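Long-range contact in periplasmic branched-chain amino acid-binding protein (Burkholderia mallei, PDB 3I09), which probably binds a branched-chain amino acid or a similar small ligand in the periplasm for an ABC transporter: residues A[247-252]-A[336-341]. Sequence-based numbering, arbitrary orientation.
Sequences LVLTDS and MEVKKP
In the antiparallel sheet of this type I periplasmic binding protein, strand 248-251 pairs with the end of strand 329-338, joining Leu249 to Met336, a selenomethionine, as a hydrogen-bonded pair. Leu249 N reaches Met336 O at 2.8 Å, and Met336 N returns a nearly straight bond (174°) to Leu249 O. Val248 and Glu337 form the next, non-hydrogen-bonded pair, where the two CA atoms make CA-H...O contacts, Glu337 CA to Leu247 O and Val248 CA to Met336 O; beyond it Val338 N binds Leu247 O at 2.9 Å.

On the face of Leu249 and Met336 the contact is apolar. The Leu249 chi1 of 58° sets CG between the backbone N and the carbonyl carbon; beyond it, CD2 meets Val338 CG2 at 3.7 Å, the two side chains crossing at about a right angle. The selenomethionine chain, long and flexible, bends at chi3 and brings CE against both Leu249 CD1 (4.1 Å) and Asp251 CB (4.0 Å). Asp251 OD1 accepts from Ser252 N and is hydrogen-bonded to Ser278 OG. On the opposite, partly exposed face, beta-branched Val248 favours the extended backbone, and Glu337 has a weak, long ion pair with Lys352.

Strand 329-338 also pairs with strand 351-357, whose Tyr351 and Val353 touch Met336, while helix 241-244 packs on Val338 through Leu241 and Thr244.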
ATOM      1  N   LEU A 247      19.508   0.141  -0.843  1.00 12.95           N
ATOM      2  CA  LEU A 247      18.375  -0.242   0.012  1.00 13.67           C
ATOM      3  C   LEU A 247      17.568  -1.338  -0.659  1.00 14.10           C
ATOM      4  O   LEU A 247      17.338  -1.308  -1.891  1.00 12.54           O
ATOM      5  CB  LEU A 247      17.473   0.957   0.314  1.00 13.45           C
ATOM      6  CG  LEU A 247      18.062   2.022   1.259  1.00 16.44           C
ATOM      7  CD1 LEU A 247      17.137   3.215   1.337  1.00 16.19           C
ATOM      8  CD2 LEU A 247      18.374   1.474   2.681  1.00 18.66           C
ATOM      9  N   VAL A 248      17.136  -2.305   0.150  1.00 13.76           N
ATOM     10  CA  VAL A 248      16.295  -3.387  -0.343  1.00 15.00           C
ATOM     11  C   VAL A 248      14.855  -3.103   0.069  1.00 15.54           C
ATOM     12  O   VAL A 248      14.548  -2.688   1.209  1.00 15.16           O
ATOM     13  CB  VAL A 248      16.786  -4.722   0.184  1.00 16.77           C
ATOM     14  CG1 VAL A 248      15.816  -5.807  -0.153  1.00 18.17           C
ATOM     15  CG2 VAL A 248      18.223  -5.030  -0.391  1.00 18.88           C
ATOM     16  N   LEU A 249      13.945  -3.266  -0.872  1.00 15.16           N
ATOM     17  CA  LEU A 249      12.558  -2.977  -0.581  1.00 15.63           C
ATOM     18  C   LEU A 249      11.647  -3.979  -1.276  1.00 14.98           C
ATOM     19  O   LEU A 249      12.072  -4.686  -2.198  1.00 14.09           O
ATOM     20  CB  LEU A 249      12.224  -1.532  -0.956  1.00 17.36           C
ATOM     21  CG  LEU A 249      12.457  -1.109  -2.369  1.00 18.31           C
ATOM     22  CD1 LEU A 249      11.200  -1.409  -3.078  1.00 20.21           C
ATOM     23  CD2 LEU A 249      12.813   0.414  -2.488  1.00 19.82           C
ATOM     24  N   THR A 250      10.404  -4.027  -0.809  1.00 14.20           N
ATOM     25  CA  THR A 250       9.374  -4.877  -1.358  1.00 13.70           C
ATOM     26  C   THR A 250       8.310  -3.982  -1.974  1.00 15.27           C
ATOM     27  O   THR A 250       7.828  -3.060  -1.299  1.00 14.47           O
ATOM     28  CB  THR A 250       8.736  -5.785  -0.272  1.00 15.13           C
ATOM     29  OG1 THR A 250       9.723  -6.662   0.224  1.00 15.67           O
ATOM     30  CG2 THR A 250       7.648  -6.671  -0.845  1.00 13.57           C
ATOM     31  N   ASP A 251       7.944  -4.223  -3.232  1.00 14.42           N
ATOM     32  CA  ASP A 251       6.857  -3.410  -3.844  1.00 15.35           C
ATOM     33  C   ASP A 251       6.011  -4.286  -4.734  1.00 13.54           C
ATOM     34  O   ASP A 251       6.418  -5.385  -5.077  1.00 12.38           O
ATOM     35  CB  ASP A 251       7.407  -2.195  -4.606  1.00 17.69           C
ATOM     36  CG  ASP A 251       6.373  -0.974  -4.679  1.00 22.47           C
ATOM     37  OD1 ASP A 251       5.151  -1.150  -4.432  1.00 26.43           O
ATOM     38  OD2 ASP A 251       6.809   0.193  -4.891  1.00 24.75           O
ATOM     39  N   SER A 252       4.826  -3.814  -5.116  1.00 11.70           N
ATOM     40  CA  SER A 252       3.927  -4.624  -5.921  1.00 11.33           C
ATOM     41  C   SER A 252       3.986  -4.351  -7.404  1.00 12.35           C
ATOM     42  O   SER A 252       3.401  -5.103  -8.177  1.00 11.72           O
ATOM     43  CB  SER A 252       2.469  -4.435  -5.446  1.00 13.17           C
ATOM     44  OG  SER A 252       1.999  -3.134  -5.746  1.00 11.84           O
HETATM   45  N   MSE A 336      13.262  -5.612  -4.509  1.00 14.41           N
HETATM   46  CA  MSE A 336      14.115  -4.781  -5.341  1.00 15.28           C
HETATM   47  C   MSE A 336      15.223  -4.132  -4.578  1.00 14.48           C
HETATM   48  O   MSE A 336      15.159  -3.988  -3.340  1.00 13.31           O
HETATM   49  CB  MSE A 336      13.229  -3.754  -6.000  1.00 15.57           C
HETATM   50  CG  MSE A 336      12.206  -4.632  -6.694  1.00 21.89           C
HETATM   51 SE   MSE A 336      11.436  -3.888  -8.031  0.75 27.75          SE
HETATM   52  CE  MSE A 336      10.624  -2.593  -6.973  1.00 19.83           C
ATOM     53  N   GLU A 337      16.273  -3.781  -5.315  1.00 13.90           N
ATOM     54  CA  GLU A 337      17.355  -3.033  -4.728  1.00 13.25           C
ATOM     55  C   GLU A 337      17.448  -1.689  -5.448  1.00 12.07           C
ATOM     56  O   GLU A 337      17.351  -1.625  -6.669  1.00 12.98           O
ATOM     57  CB  GLU A 337      18.683  -3.809  -4.801  1.00 14.07           C
ATOM     58  CG  GLU A 337      19.812  -3.059  -4.152  1.00 15.43           C
ATOM     59  CD  GLU A 337      21.179  -3.786  -4.191  1.00 20.51           C
ATOM     60  OE1 GLU A 337      21.403  -4.588  -5.123  1.00 22.60           O
ATOM     61  OE2 GLU A 337      22.034  -3.484  -3.321  1.00 17.95           O
ATOM     62  N   VAL A 338      17.642  -0.615  -4.683  1.00 11.96           N
ATOM     63  CA  VAL A 338      17.739   0.720  -5.264  1.00 11.42           C
ATOM     64  C   VAL A 338      19.094   0.855  -5.936  1.00 11.05           C
ATOM     65  O   VAL A 338      20.134   0.471  -5.364  1.00 11.82           O
ATOM     66  CB  VAL A 338      17.549   1.820  -4.219  1.00 12.07           C
ATOM     67  CG1 VAL A 338      17.717   3.189  -4.896  1.00 10.45           C
ATOM     68  CG2 VAL A 338      16.161   1.648  -3.514  1.00 11.80           C
ATOM     69  N   LYS A 339      19.061   1.307  -7.177  1.00 11.02           N
ATOM     70  CA  LYS A 339      20.258   1.521  -7.990  1.00 11.19           C
ATOM     71  C   LYS A 339      21.271   2.553  -7.484  1.00 11.52           C
ATOM     72  O   LYS A 339      20.924   3.518  -6.808  1.00  9.62           O
ATOM     73  CB  LYS A 339      19.867   1.913  -9.428  1.00 10.77           C
ATOM     74  CG  LYS A 339      19.321   0.752 -10.249  1.00 11.69           C
ATOM     75  CD  LYS A 339      18.973   1.186 -11.700  1.00 13.26           C
ATOM     76  CE  LYS A 339      18.732  -0.023 -12.595  1.00 15.99           C
ATOM     77  NZ  LYS A 339      18.657   0.416 -14.012  1.00 15.98           N
ATOM     78  N   LYS A 340      22.532   2.319  -7.844  1.00 11.81           N
ATOM     79  CA  LYS A 340      23.547   3.337  -7.771  1.00 13.37           C
ATOM     80  C   LYS A 340      23.183   4.401  -8.818  1.00 11.73           C
ATOM     81  O   LYS A 340      22.608   4.086  -9.853  1.00 11.62           O
ATOM     82  CB  LYS A 340      24.941   2.795  -8.133  1.00 13.18           C
ATOM     83  CG  LYS A 340      25.486   1.677  -7.270  1.00 17.03           C
ATOM     84  CD  LYS A 340      26.845   1.273  -7.817  1.00 20.61           C
ATOM     85  CE  LYS A 340      27.297  -0.067  -7.269  1.00 26.07           C
ATOM     86  NZ  LYS A 340      27.451   0.045  -5.806  1.00 27.09           N
ATOM     87  N   PRO A 341      23.567   5.653  -8.573  1.00 12.09           N
ATOM     88  CA  PRO A 341      23.405   6.683  -9.609  1.00 11.90           C
ATOM     89  C   PRO A 341      23.945   6.260 -10.979  1.00 12.03           C
ATOM     90  O   PRO A 341      23.268   6.450 -11.985  1.00 11.64           O
ATOM     91  CB  PRO A 341      24.199   7.871  -9.042  1.00 12.92           C
ATOM     92  CG  PRO A 341      24.069   7.719  -7.544  1.00 11.66           C
ATOM     93  CD  PRO A 341      24.121   6.202  -7.322  1.00 12.25           C
TER